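Local coordinates for protein transcriptional regulator (Pyrococcus horikoshii, PDB 1UDD) that is an all-helical protein of the TenA/THI-4/PQQC family, probably a regulator of transcription, and assembles from four chains, at residues A[57-62]-A[116-121]; A[51-56]-A[134-139]; A[128-133]-A[179-184]; A[11-16]-A[195-200]; A[45-50]-A[96-101]. All blocks are in the same frame, centred on the assembly; numbering follows the deposited sequence.

Interaction 1: A[57-62]-A[116-121]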
# COMPACT_ATOMS: atom_id res chain seq x y z
N LEU A 57 12.31 0.88 1.38
CA LEU A 57 12.55 1.54 2.66
C LEU A 57 11.46 2.55 2.96
O LEU A 57 11.04 2.69 4.11
CB LEU A 57 13.91 2.23 2.68
CG LEU A 57 15.08 1.24 2.85
CD1 LEU A 57 16.41 1.94 2.53
CD2 LEU A 57 15.07 0.69 4.26
N ALA A 58 10.99 3.26 1.92
CA ALA A 58 9.96 4.26 2.11
C ALA A 58 8.67 3.58 2.61
O ALA A 58 8.05 4.04 3.56
CB ALA A 58 9.69 5.02 0.80
N VAL A 59 8.27 2.48 1.98
CA VAL A 59 7.06 1.79 2.43
C VAL A 59 7.22 1.29 3.88
O VAL A 59 6.34 1.49 4.72
CB VAL A 59 6.71 0.59 1.52
CG1 VAL A 59 5.54 -0.17 2.10
CG2 VAL A 59 6.39 1.09 0.12
N ILE A 60 8.34 0.65 4.18
CA ILE A 60 8.55 0.18 5.55
C ILE A 60 8.44 1.38 6.51
O ILE A 60 7.74 1.32 7.53
CB ILE A 60 9.94 -0.47 5.73
CG1 ILE A 60 10.01 -1.74 4.89
CG2 ILE A 60 10.18 -0.79 7.21
CD1 ILE A 60 11.35 -2.43 4.96
N SER A 61 9.08 2.49 6.16
CA SER A 61 9.03 3.66 7.04
C SER A 61 7.60 4.19 7.19
O SER A 61 7.20 4.63 8.28
CB SER A 61 9.94 4.77 6.52
OG SER A 61 9.31 5.48 5.49
N SER A 62 6.84 4.16 6.11
CA SER A 62 5.47 4.67 6.15
C SER A 62 4.57 3.91 7.15
O SER A 62 3.55 4.43 7.60
CB SER A 62 4.86 4.59 4.75
OG SER A 62 4.55 3.25 4.41
N PHE A 116 10.31 -7.93 -5.27
CA PHE A 116 10.21 -8.79 -4.10
C PHE A 116 10.38 -7.91 -2.85
O PHE A 116 9.64 -8.04 -1.87
CB PHE A 116 11.30 -9.87 -4.15
CG PHE A 116 11.76 -10.34 -2.78
CD1 PHE A 116 10.96 -11.17 -2.00
CD2 PHE A 116 12.99 -9.91 -2.26
CE1 PHE A 116 11.37 -11.58 -0.73
CE2 PHE A 116 13.41 -10.32 -0.99
CZ PHE A 116 12.59 -11.15 -0.22
N MET A 117 11.34 -7.00 -2.89
CA MET A 117 11.56 -6.10 -1.74
C MET A 117 10.30 -5.25 -1.47
O MET A 117 9.81 -5.19 -0.34
CB MET A 117 12.72 -5.12 -1.99
CG MET A 117 14.06 -5.78 -2.40
SD MET A 117 15.46 -4.65 -2.27
CE MET A 117 14.75 -3.17 -2.79
N LEU A 118 9.80 -4.58 -2.51
CA LEU A 118 8.64 -3.72 -2.36
C LEU A 118 7.41 -4.52 -1.94
O LEU A 118 6.69 -4.14 -1.03
CB LEU A 118 8.36 -2.97 -3.66
CG LEU A 118 7.26 -1.90 -3.56
CD1 LEU A 118 7.63 -0.88 -2.49
CD2 LEU A 118 7.09 -1.22 -4.89
N ALA A 119 7.17 -5.63 -2.62
CA ALA A 119 6.02 -6.47 -2.29
C ALA A 119 6.07 -6.96 -0.84
O ALA A 119 5.04 -7.02 -0.15
CB ALA A 119 5.96 -7.67 -3.24
N THR A 120 7.26 -7.31 -0.37
CA THR A 120 7.40 -7.80 1.01
C THR A 120 7.19 -6.68 2.02
O THR A 120 6.58 -6.89 3.08
CB THR A 120 8.78 -8.46 1.21
OG1 THR A 120 8.96 -9.46 0.20
CG2 THR A 120 8.86 -9.14 2.56
N ALA A 121 7.68 -5.49 1.69
CA ALA A 121 7.49 -4.33 2.56
C ALA A 121 5.99 -4.01 2.67
O ALA A 121 5.48 -3.64 3.72
CB ALA A 121 8.21 -3.13 1.97

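Interaction 2: A[51-56]-A[134-139]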
# COMPACT_ATOMS: atom_id res chain seq x y z
N VAL A 51 17.27 2.66 -6.62
CA VAL A 51 15.91 3.18 -6.56
C VAL A 51 15.00 2.17 -5.83
O VAL A 51 14.25 2.55 -4.93
CB VAL A 51 15.36 3.45 -8.00
CG1 VAL A 51 13.88 3.85 -7.94
CG2 VAL A 51 16.16 4.56 -8.67
N GLY A 52 15.10 0.90 -6.19
CA GLY A 52 14.26 -0.12 -5.56
C GLY A 52 14.45 -0.26 -4.06
O GLY A 52 13.48 -0.45 -3.31
N LEU A 53 15.70 -0.17 -3.61
CA LEU A 53 15.99 -0.27 -2.18
C LEU A 53 15.31 0.92 -1.51
O LEU A 53 14.75 0.81 -0.42
CB LEU A 53 17.50 -0.20 -1.96
CG LEU A 53 18.09 -0.75 -0.66
CD1 LEU A 53 17.79 -2.24 -0.56
CD2 LEU A 53 19.61 -0.50 -0.63
N THR A 54 15.36 2.07 -2.17
CA THR A 54 14.74 3.28 -1.65
C THR A 54 13.22 3.15 -1.53
O THR A 54 12.64 3.53 -0.51
CB THR A 54 15.09 4.48 -2.54
OG1 THR A 54 16.51 4.66 -2.54
CG2 THR A 54 14.44 5.75 -2.03
N ARG A 55 12.57 2.62 -2.56
CA ARG A 55 11.11 2.45 -2.54
C ARG A 55 10.69 1.56 -1.40
O ARG A 55 9.72 1.86 -0.70
CB ARG A 55 10.57 1.83 -3.83
CG ARG A 55 10.51 2.76 -5.02
CD ARG A 55 9.88 2.09 -6.26
NE ARG A 55 10.32 2.82 -7.44
CZ ARG A 55 9.89 4.03 -7.75
NH1 ARG A 55 8.99 4.62 -6.98
NH2 ARG A 55 10.42 4.68 -8.79
N ALA A 56 11.39 0.44 -1.22
CA ALA A 56 11.01 -0.49 -0.17
C ALA A 56 11.21 0.14 1.21
O ALA A 56 10.37 -0.02 2.10
CB ALA A 56 11.80 -1.81 -0.30
N LEU A 134 17.72 -7.50 4.51
CA LEU A 134 18.92 -7.93 5.22
C LEU A 134 19.91 -8.68 4.33
O LEU A 134 21.12 -8.42 4.38
CB LEU A 134 18.52 -8.76 6.44
CG LEU A 134 19.60 -9.00 7.49
CD1 LEU A 134 20.18 -7.66 7.99
CD2 LEU A 134 19.00 -9.79 8.62
N PRO A 135 19.43 -9.62 3.50
CA PRO A 135 20.43 -10.30 2.66
C PRO A 135 21.22 -9.24 1.90
O PRO A 135 22.44 -9.34 1.76
CB PRO A 135 19.58 -11.18 1.76
CG PRO A 135 18.38 -11.52 2.66
CD PRO A 135 18.08 -10.20 3.32
N CYS A 136 20.53 -8.21 1.42
CA CYS A 136 21.21 -7.13 0.69
C CYS A 136 22.32 -6.50 1.51
O CYS A 136 23.50 -6.65 1.20
CB CYS A 136 20.22 -6.04 0.29
SG CYS A 136 21.03 -4.45 -0.09
N PHE A 137 21.94 -5.79 2.57
CA PHE A 137 22.90 -5.11 3.43
C PHE A 137 23.96 -6.04 4.03
O PHE A 137 25.16 -5.77 3.97
CB PHE A 137 22.19 -4.38 4.57
CG PHE A 137 21.41 -3.15 4.15
CD1 PHE A 137 20.13 -3.26 3.63
CD2 PHE A 137 21.96 -1.88 4.30
CE1 PHE A 137 19.40 -2.11 3.27
CE2 PHE A 137 21.24 -0.73 3.95
CZ PHE A 137 19.96 -0.85 3.43
N TRP A 138 23.52 -7.16 4.59
CA TRP A 138 24.41 -8.11 5.26
C TRP A 138 25.40 -8.86 4.37
O TRP A 138 26.59 -8.90 4.67
CB TRP A 138 23.57 -9.08 6.10
CG TRP A 138 24.33 -9.88 7.12
CD1 TRP A 138 25.67 -9.79 7.43
CD2 TRP A 138 23.79 -10.89 7.98
NE1 TRP A 138 25.99 -10.70 8.41
CE2 TRP A 138 24.85 -11.39 8.77
CE3 TRP A 138 22.50 -11.44 8.15
CZ2 TRP A 138 24.67 -12.40 9.72
CZ3 TRP A 138 22.32 -12.45 9.10
CH2 TRP A 138 23.40 -12.92 9.87
N SER A 139 24.91 -9.46 3.28
CA SER A 139 25.79 -10.19 2.39
C SER A 139 26.91 -9.34 1.79
O SER A 139 28.01 -9.83 1.59
CB SER A 139 25.00 -10.84 1.25
OG SER A 139 24.57 -9.87 0.31

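Interaction 3: A[128-133]-A[179-184]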
# COMPACT_ATOMS: atom_id res chain seq x y z
N GLU A 128 9.31 -8.11 8.86
CA GLU A 128 9.34 -8.88 7.61
C GLU A 128 9.89 -8.02 6.47
O GLU A 128 10.65 -8.49 5.62
CB GLU A 128 7.92 -9.37 7.28
CG GLU A 128 7.37 -10.25 8.38
CD GLU A 128 5.91 -10.61 8.19
OE1 GLU A 128 5.10 -9.72 7.88
OE2 GLU A 128 5.56 -11.80 8.38
N GLY A 129 9.54 -6.74 6.45
CA GLY A 129 10.04 -5.88 5.40
C GLY A 129 11.54 -5.77 5.50
O GLY A 129 12.25 -5.98 4.52
N LEU A 130 12.04 -5.45 6.70
CA LEU A 130 13.47 -5.32 6.92
C LEU A 130 14.21 -6.62 6.61
O LEU A 130 15.31 -6.60 6.02
CB LEU A 130 13.73 -4.88 8.36
CG LEU A 130 13.26 -3.47 8.69
CD1 LEU A 130 13.41 -3.21 10.20
CD2 LEU A 130 14.07 -2.45 7.87
N THR A 131 13.63 -7.74 7.00
CA THR A 131 14.25 -9.04 6.74
C THR A 131 14.41 -9.24 5.22
O THR A 131 15.33 -9.92 4.77
CB THR A 131 13.41 -10.20 7.34
OG1 THR A 131 13.31 -10.02 8.76
CG2 THR A 131 14.08 -11.58 7.07
N ALA A 132 13.52 -8.65 4.43
CA ALA A 132 13.65 -8.81 2.98
C ALA A 132 14.83 -7.99 2.46
O ALA A 132 15.29 -8.21 1.34
CB ALA A 132 12.39 -8.40 2.28
N LEU A 133 15.32 -7.06 3.28
CA LEU A 133 16.44 -6.21 2.88
C LEU A 133 17.77 -6.62 3.52
O LEU A 133 18.84 -6.14 3.12
CB LEU A 133 16.16 -4.76 3.26
CG LEU A 133 14.83 -4.15 2.82
CD1 LEU A 133 14.80 -2.66 3.22
CD2 LEU A 133 14.66 -4.31 1.31
N ARG A 179 20.20 -5.69 12.12
CA ARG A 179 20.05 -6.99 12.75
C ARG A 179 19.51 -6.87 14.17
O ARG A 179 18.75 -7.74 14.63
CB ARG A 179 21.38 -7.76 12.75
CG ARG A 179 21.77 -8.27 11.36
CD ARG A 179 22.68 -9.49 11.38
NE ARG A 179 24.10 -9.14 11.35
CZ ARG A 179 24.73 -8.56 12.36
NH1 ARG A 179 24.06 -8.29 13.46
NH2 ARG A 179 26.01 -8.22 12.26
N LYS A 180 19.87 -5.80 14.87
CA LYS A 180 19.40 -5.59 16.23
C LYS A 180 17.90 -5.37 16.23
O LYS A 180 17.18 -5.90 17.07
CB LYS A 180 20.10 -4.40 16.88
CG LYS A 180 19.51 -4.02 18.23
CD LYS A 180 20.29 -2.88 18.87
CE LYS A 180 19.79 -2.57 20.28
NZ LYS A 180 20.71 -1.61 20.97
N ILE A 181 17.42 -4.58 15.27
CA ILE A 181 16.01 -4.35 15.19
C ILE A 181 15.28 -5.66 14.93
O ILE A 181 14.33 -6.00 15.64
CB ILE A 181 15.69 -3.34 14.08
CG1 ILE A 181 16.22 -1.96 14.51
CG2 ILE A 181 14.18 -3.31 13.84
CD1 ILE A 181 16.18 -0.90 13.42
N ILE A 182 15.72 -6.43 13.95
CA ILE A 182 15.07 -7.70 13.68
C ILE A 182 15.19 -8.64 14.90
O ILE A 182 14.22 -9.30 15.27
CB ILE A 182 15.68 -8.37 12.42
CG1 ILE A 182 15.30 -7.57 11.18
CG2 ILE A 182 15.21 -9.83 12.31
CD1 ILE A 182 16.09 -7.94 9.95
N ASP A 183 16.35 -8.66 15.54
CA ASP A 183 16.54 -9.57 16.68
C ASP A 183 15.81 -9.22 17.96
O ASP A 183 15.62 -10.09 18.80
CB ASP A 183 18.03 -9.75 16.98
CG ASP A 183 18.72 -10.63 15.95
OD1 ASP A 183 18.11 -11.65 15.56
OD2 ASP A 183 19.86 -10.31 15.53
N SER A 184 15.39 -7.97 18.11
CA SER A 184 14.68 -7.57 19.33
C SER A 184 13.18 -7.80 19.18
O SER A 184 12.40 -7.42 20.05
CB SER A 184 14.94 -6.09 19.64
OG SER A 184 14.32 -5.24 18.68

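Interaction 4: A[11-16]-A[195-200]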
# COMPACT_ATOMS: atom_id res chain seq x y z
N ARG A 11 22.34 -19.20 9.64
CA ARG A 11 22.42 -20.66 9.73
C ARG A 11 21.65 -21.32 8.57
O ARG A 11 22.20 -22.11 7.81
CB ARG A 11 21.83 -21.15 11.05
CG ARG A 11 21.95 -22.66 11.29
CD ARG A 11 20.59 -23.26 11.57
NE ARG A 11 20.11 -23.04 12.93
CZ ARG A 11 18.84 -22.81 13.25
NH1 ARG A 11 17.91 -22.75 12.31
NH2 ARG A 11 18.49 -22.65 14.51
N ASP A 12 20.37 -20.97 8.44
CA ASP A 12 19.51 -21.56 7.40
C ASP A 12 19.80 -21.22 5.95
O ASP A 12 19.16 -21.77 5.07
CB ASP A 12 18.05 -21.22 7.69
CG ASP A 12 17.60 -21.73 9.04
OD1 ASP A 12 18.22 -22.68 9.55
OD2 ASP A 12 16.63 -21.19 9.59
N SER A 13 20.73 -20.31 5.69
CA SER A 13 21.03 -19.96 4.30
C SER A 13 22.49 -20.15 3.95
O SER A 13 22.95 -19.62 2.94
CB SER A 13 20.64 -18.50 4.03
OG SER A 13 21.30 -17.63 4.93
N GLU A 14 23.20 -20.91 4.78
CA GLU A 14 24.64 -21.16 4.60
C GLU A 14 25.06 -21.63 3.22
O GLU A 14 26.07 -21.17 2.66
CB GLU A 14 25.14 -22.19 5.64
CG GLU A 14 25.20 -21.65 7.09
CD GLU A 14 25.50 -22.73 8.11
OE1 GLU A 14 25.25 -23.91 7.81
OE2 GLU A 14 25.96 -22.41 9.23
N GLN A 15 24.31 -22.57 2.66
CA GLN A 15 24.70 -23.08 1.37
C GLN A 15 24.60 -22.07 0.23
O GLN A 15 25.48 -22.03 -0.64
CB GLN A 15 23.91 -24.35 1.05
CG GLN A 15 24.64 -25.24 0.07
CD GLN A 15 26.15 -25.20 0.25
OE1 GLN A 15 26.70 -25.67 1.27
NE2 GLN A 15 26.84 -24.62 -0.73
N ILE A 16 23.58 -21.23 0.23
CA ILE A 16 23.52 -20.29 -0.87
C ILE A 16 24.50 -19.13 -0.65
O ILE A 16 25.02 -18.58 -1.62
CB ILE A 16 22.08 -19.80 -1.13
CG1 ILE A 16 21.90 -18.40 -0.61
CG2 ILE A 16 21.06 -20.76 -0.58
CD1 ILE A 16 21.79 -17.45 -1.78
N ARG A 195 11.78 -17.88 5.12
CA ARG A 195 11.48 -17.91 3.68
C ARG A 195 11.82 -16.56 3.02
O ARG A 195 12.35 -16.52 1.91
CB ARG A 195 9.99 -18.22 3.45
CG ARG A 195 9.47 -19.41 4.25
CD ARG A 195 8.10 -19.89 3.75
NE ARG A 195 7.09 -19.84 4.81
CZ ARG A 195 6.22 -18.84 4.97
NH1 ARG A 195 6.23 -17.80 4.14
NH2 ARG A 195 5.37 -18.86 5.98
N ILE A 196 11.51 -15.46 3.70
CA ILE A 196 11.81 -14.15 3.14
C ILE A 196 13.32 -13.98 2.97
O ILE A 196 13.79 -13.54 1.91
CB ILE A 196 11.32 -13.01 4.04
CG1 ILE A 196 9.79 -12.94 4.02
CG2 ILE A 196 11.87 -11.68 3.53
CD1 ILE A 196 9.20 -12.09 5.14
N PHE A 197 14.07 -14.32 4.01
CA PHE A 197 15.52 -14.19 4.00
C PHE A 197 16.14 -15.11 2.94
O PHE A 197 17.09 -14.74 2.26
CB PHE A 197 16.11 -14.54 5.37
CG PHE A 197 17.55 -14.10 5.55
CD1 PHE A 197 17.85 -12.82 6.02
CD2 PHE A 197 18.61 -14.97 5.24
CE1 PHE A 197 19.19 -12.41 6.20
CE2 PHE A 197 19.93 -14.57 5.41
CZ PHE A 197 20.23 -13.28 5.89
N ILE A 198 15.62 -16.33 2.82
CA ILE A 198 16.17 -17.25 1.83
C ILE A 198 15.87 -16.77 0.41
O ILE A 198 16.70 -16.92 -0.51
CB ILE A 198 15.63 -18.68 2.03
CG1 ILE A 198 16.36 -19.34 3.21
CG2 ILE A 198 15.84 -19.52 0.76
CD1 ILE A 198 15.85 -20.74 3.57
N THR A 199 14.70 -16.19 0.22
CA THR A 199 14.32 -15.66 -1.10
C THR A 199 15.28 -14.53 -1.45
O THR A 199 15.80 -14.46 -2.57
CB THR A 199 12.88 -15.09 -1.08
OG1 THR A 199 11.96 -16.15 -0.84
CG2 THR A 199 12.55 -14.39 -2.41
N GLY A 200 15.52 -13.64 -0.49
CA GLY A 200 16.40 -12.51 -0.73
C GLY A 200 17.80 -12.96 -1.06
O GLY A 200 18.48 -12.34 -1.88

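Interaction 5: A[45-50]-A[96-101]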
# COMPACT_ATOMS: atom_id res chain seq x y z
N GLN A 45 23.39 -1.77 -13.82
CA GLN A 45 22.21 -2.42 -13.27
C GLN A 45 21.94 -1.95 -11.83
O GLN A 45 20.85 -2.17 -11.30
CB GLN A 45 22.38 -3.94 -13.28
CG GLN A 45 22.39 -4.59 -14.66
CD GLN A 45 21.03 -4.54 -15.34
OE1 GLN A 45 20.02 -4.99 -14.80
NE2 GLN A 45 21.01 -3.99 -16.56
N ASP A 46 22.92 -1.29 -11.20
CA ASP A 46 22.76 -0.82 -9.83
C ASP A 46 21.81 0.36 -9.64
O ASP A 46 21.34 0.58 -8.52
CB ASP A 46 24.10 -0.45 -9.20
CG ASP A 46 24.92 -1.67 -8.85
OD1 ASP A 46 24.33 -2.72 -8.51
OD2 ASP A 46 26.16 -1.58 -8.92
N PHE A 47 21.53 1.13 -10.69
CA PHE A 47 20.62 2.25 -10.52
C PHE A 47 19.26 1.75 -10.05
O PHE A 47 18.72 2.21 -9.05
CB PHE A 47 20.42 3.02 -11.83
CG PHE A 47 19.49 4.17 -11.69
CD1 PHE A 47 19.84 5.28 -10.93
CD2 PHE A 47 18.23 4.14 -12.29
CE1 PHE A 47 18.95 6.36 -10.77
CE2 PHE A 47 17.33 5.21 -12.14
CZ PHE A 47 17.70 6.32 -11.38
N ASN A 48 18.71 0.80 -10.79
CA ASN A 48 17.42 0.23 -10.47
C ASN A 48 17.41 -0.36 -9.06
O ASN A 48 16.37 -0.38 -8.40
CB ASN A 48 17.06 -0.85 -11.48
CG ASN A 48 15.61 -1.21 -11.41
OD1 ASN A 48 14.74 -0.36 -11.63
ND2 ASN A 48 15.32 -2.47 -11.09
N TYR A 49 18.56 -0.85 -8.62
CA TYR A 49 18.71 -1.45 -7.30
C TYR A 49 18.65 -0.32 -6.27
O TYR A 49 17.97 -0.43 -5.25
CB TYR A 49 20.06 -2.18 -7.24
CG TYR A 49 20.25 -3.13 -6.06
CD1 TYR A 49 20.92 -4.35 -6.24
CD2 TYR A 49 19.83 -2.80 -4.78
CE1 TYR A 49 21.16 -5.21 -5.17
CE2 TYR A 49 20.07 -3.66 -3.69
CZ TYR A 49 20.74 -4.86 -3.90
OH TYR A 49 21.01 -5.69 -2.84
N LEU A 50 19.35 0.77 -6.57
CA LEU A 50 19.41 1.95 -5.72
C LEU A 50 18.01 2.52 -5.52
O LEU A 50 17.60 2.82 -4.39
CB LEU A 50 20.33 2.98 -6.39
CG LEU A 50 20.59 4.35 -5.78
CD1 LEU A 50 21.63 5.07 -6.64
CD2 LEU A 50 19.31 5.16 -5.70
N LEU A 96 30.99 6.80 -17.62
CA LEU A 96 29.55 6.61 -17.76
C LEU A 96 28.91 7.78 -17.06
O LEU A 96 29.55 8.44 -16.24
CB LEU A 96 29.11 5.30 -17.11
CG LEU A 96 29.61 4.03 -17.80
CD1 LEU A 96 29.33 2.80 -16.94
CD2 LEU A 96 28.93 3.93 -19.16
N THR A 97 27.65 8.05 -17.39
CA THR A 97 26.92 9.15 -16.77
C THR A 97 25.62 8.63 -16.17
O THR A 97 25.12 7.58 -16.59
CB THR A 97 26.56 10.25 -17.81
OG1 THR A 97 25.58 9.73 -18.71
CG2 THR A 97 27.79 10.67 -18.60
N LEU A 98 25.07 9.35 -15.20
CA LEU A 98 23.81 8.96 -14.56
C LEU A 98 22.79 8.69 -15.67
O LEU A 98 21.99 7.75 -15.59
CB LEU A 98 23.31 10.09 -13.65
CG LEU A 98 22.48 9.68 -12.42
CD1 LEU A 98 21.86 10.93 -11.79
CD2 LEU A 98 21.39 8.69 -12.81
N GLU A 99 22.86 9.51 -16.72
CA GLU A 99 21.96 9.38 -17.86
C GLU A 99 22.01 7.96 -18.41
O GLU A 99 20.97 7.36 -18.70
CB GLU A 99 22.37 10.38 -18.96
CG GLU A 99 23.04 11.65 -18.43
CD GLU A 99 23.60 12.56 -19.54
OE1 GLU A 99 22.79 13.24 -20.22
OE2 GLU A 99 24.84 12.58 -19.74
N ASP A 100 23.22 7.44 -18.56
CA ASP A 100 23.42 6.08 -19.06
C ASP A 100 22.74 5.09 -18.11
O ASP A 100 22.09 4.14 -18.54
CB ASP A 100 24.92 5.77 -19.15
CG ASP A 100 25.68 6.77 -20.02
OD1 ASP A 100 25.32 6.91 -21.20
OD2 ASP A 100 26.63 7.40 -19.51
N ALA A 101 22.91 5.32 -16.81
CA ALA A 101 22.32 4.45 -15.79
C ALA A 101 20.80 4.49 -15.92
O ALA A 101 20.16 3.45 -16.09
CB ALA A 101 22.74 4.91 -14.40

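Interaction 1: A[57-62]-A[116-121]
Val59 holds CG1 anti to its backbone N (chi1 175°) and CG2 anti to its carbonyl carbon, which sends the two methyls to different residues of 116-121. Leu118 also keeps CG anti to the backbone N (chi1 -173°), and this brings its CD1 in to Val59 CG2. Val59 CG2 and Leu118 CD1 lie 3.5 Å apart, tighter than a usual van der Waals contact. The two side chains cross at about a right angle. Val59 CG1 serves the next turn of the partner helix. Val59 CG1 sits 4.0 Å from Ala121 CB and 3.8 Å from Ala121 O. Ala121 CB also meets Ile60 CG1, at 3.7 Å, and so one small methyl packs against two neighbouring residues. The segments are parts of helix 36-63 and helix 108-123 in the all-helical TenA fold. They run nearly parallel, 7° apart, with axes 8.9 Å from each other. No hydrogen bond crosses the contact. Hydroxyls turn back on their own helices instead: Thr120 OG1 bonds to Phe116 O at 2.6 Å, from the opposite face of that carbonyl to Thr120 N. Ser62 OG bonds to Val59 O and also to Tyr122 OH of the fourth subunit. Other chains help to bury the pair of helices. Ala58 packs on Ala58 of the second subunit, and Leu118 packs on Lys123 of the third.

Interaction 2: A[51-56]-A[134-139]
Leu53 is the residue of 51-56 that meets 134-139, where it touches Cys136 and Phe137. Val51, two residues earlier, packs on Met69 of the second subunit, and Arg55, two residues later, bonds through NH1 to Ser62 O and Ala64 O of that same chain. Leu53 itself points at the partner helix and forks there. Leu53 CD1 lies 4.0 Å from Cys136 SG, with Phe137 CE1 a little farther, at 4.2 Å. Leu53 CD2 lies 4.1 Å from Phe137 CZ. The leucine thus meets one end of the ring with both methyls, and the two side chains cross obliquely. Phe137 has CG anti to its carbonyl carbon (chi1 -71°), which swings the far end of the ring back to the leucine. The contact is wholly apolar and buried, and its distances are those of ordinary packing. The partner helix is kinked at Pro135 and Cys136, whose N atoms make no bond to the turn before. Beyond the kink, Pro135 O takes both Ser139 OG, at 2.6 Å, and Ser139 N, at 2.9 Å. Helix 36-63 and helix 126-146 meet here with helix 108-123 beside them, since Met117 touches both Leu53 and Ala56. Helix 169-183 adds Leu174 and Leu178 against Phe137, and helix 190-213 packs Phe197 on Leu134 and Pro135.

Interaction 3: A[128-133]-A[179-184]
Leu130 and Thr131 meet Ile181 and Ile182 where two helices of the all-helical TenA fold pass each other. Helix 126-146 and the end of helix 169-183 run roughly antiparallel, at 140°, with segment axes 9.9 Å apart. The inner part of the contact is close and buried. Ile182 has CG1 anti to its carbonyl carbon (chi1 -69°), and its tip is laid against the backbone between the two partner residues. Ile182 CD1 lies 3.7 Å from Thr131 OG1, 3.8 Å from Thr131 N and 4.2 Å from Leu130 CB. The isoleucine and the threonine cross at about a right angle. The threonine hydroxyl gains no polar partner from this isoleucine. It is satisfied in its own helix by a hydrogen bond with Ile127 O. Ile5 and Leu9 of helix 5-11 also pack here, the first on Ile182 and the second on Thr131. The outer part lies nearer solvent. There Leu130 CD1 meets Ile181 CG2 at 3.7 Å, again with the side chains crossing at about a right angle. Ile181 is only partly covered in the assembly, while Leu130 is buried and also leans on Ile60. Lys180 is exposed and fully extended. The helix ends at Asp183, and exposed Ser184 is the first residue to leave helical geometry. Ser184 N keeps a 2.9 Å bond to Lys180 O, and Ser184 OG turns back to Ile181 O at 3.1 Å.

Interaction 4: A[11-16]-A[195-200]
Ser13 sets its hydroxyl against the rim of the Phe197 ring. Ser13 OG lies near the ring plane, 3.4 Å from Phe197 CE2 and 3.8 Å from Phe197 CD2. The serine OG stands between its backbone N and carbonyl carbon (chi1 57°), which holds it at the Phe197 edge. Its main polar partner is Leu9 O, to which it is hydrogen-bonded, and so the ring edge is a second neighbour. Phe197 points at the turn with CG anti to the backbone N (chi1 -165°). Ile198 leaves its helix at a different angle, but its end bends toward the turn. Ile198 CD1 lies 3.8 Å from Asp12 O, and Ser13 CB is 4.4 Å from Ile198 CG1. The Asp12 carboxylate has its partners outside the contact. Arg11 NH1 bonds to Asp12 OD1 at 2.8 Å in a salt bridge, with the oxygen in the plane of the guanidinium group. Asp12 OD2 is hydrogen-bonded to Tyr190 OH. Ser13 takes the N-cap position of helix 14-21, yet its side chain makes no capping bond. The arrangement joins the type I turn from Arg11 to Glu14, between helix 5-11 and helix 14-21, to the long final helix 190-213 of the TenA fold.

Interaction 5: A[45-50]-A[96-101]
Phe47 starts its contact with Ala101 at the first side-chain atom. Phe47 CB lies 3.9 Å from Ala101 CB, where the two backbones come nearest. From CB the chain runs with CG anti to the backbone N (chi1 180°), and this carries the ring out over the start of the partner helix. Phe47 CD1 comes within 4.2 Å of Leu98 CD2. Phe47 CE1, one atom farther, is closer to Leu98 CD2, at 3.9 Å. Leu98 slants across the phenylalanine, and its end bends back to the ring. The segments tie helix 36-63, kinked at Phe47 and Asn48, to the short helix 98-103 of this all-helical TenA fold. That helix opens with a capping box formed by Thr97 and Asp100. Asp100 N bonds to Thr97 OG1 at 3.3 Å. The return half, from Thr97 N to Asp100 OD2, is modelled too short and is doubtful in detail. Asp100 OD2 takes a 2.7 Å bond from Thr97 OG1, which sits above the carboxylate plane. The box sits at the first turn, from which Leu98 reaches the ring. Tyr87 of helix 82-93 packs on both Phe47 and Ala101. The Phe47 ring also meets Tyr66 of the second subunit, edge to face.

Interactions 5, 2 and 1 all use helix 36-63, through 45-50, 51-56 and 57-62 in turn. Interactions 1 and 2 have centres 10 Å apart and touch through Met117 and Ala56. The centre of interaction 2 lies about 5 Å from the centre of the chain and about 12 Å from the centre of interaction 3, with which it shares helix 126-146. Leu134 CD2 there meets Ile182 CD1 at 3.7 Å. Interaction 4 joins this core through Phe197, which packs on Leu134, and through Ile196, which packs on Ala132. Interactions 4 and 5 lie on opposite sides of the chain centre, 28 Å apart between centres. Interactions 1, 2 and 5 all also touch the second subunit.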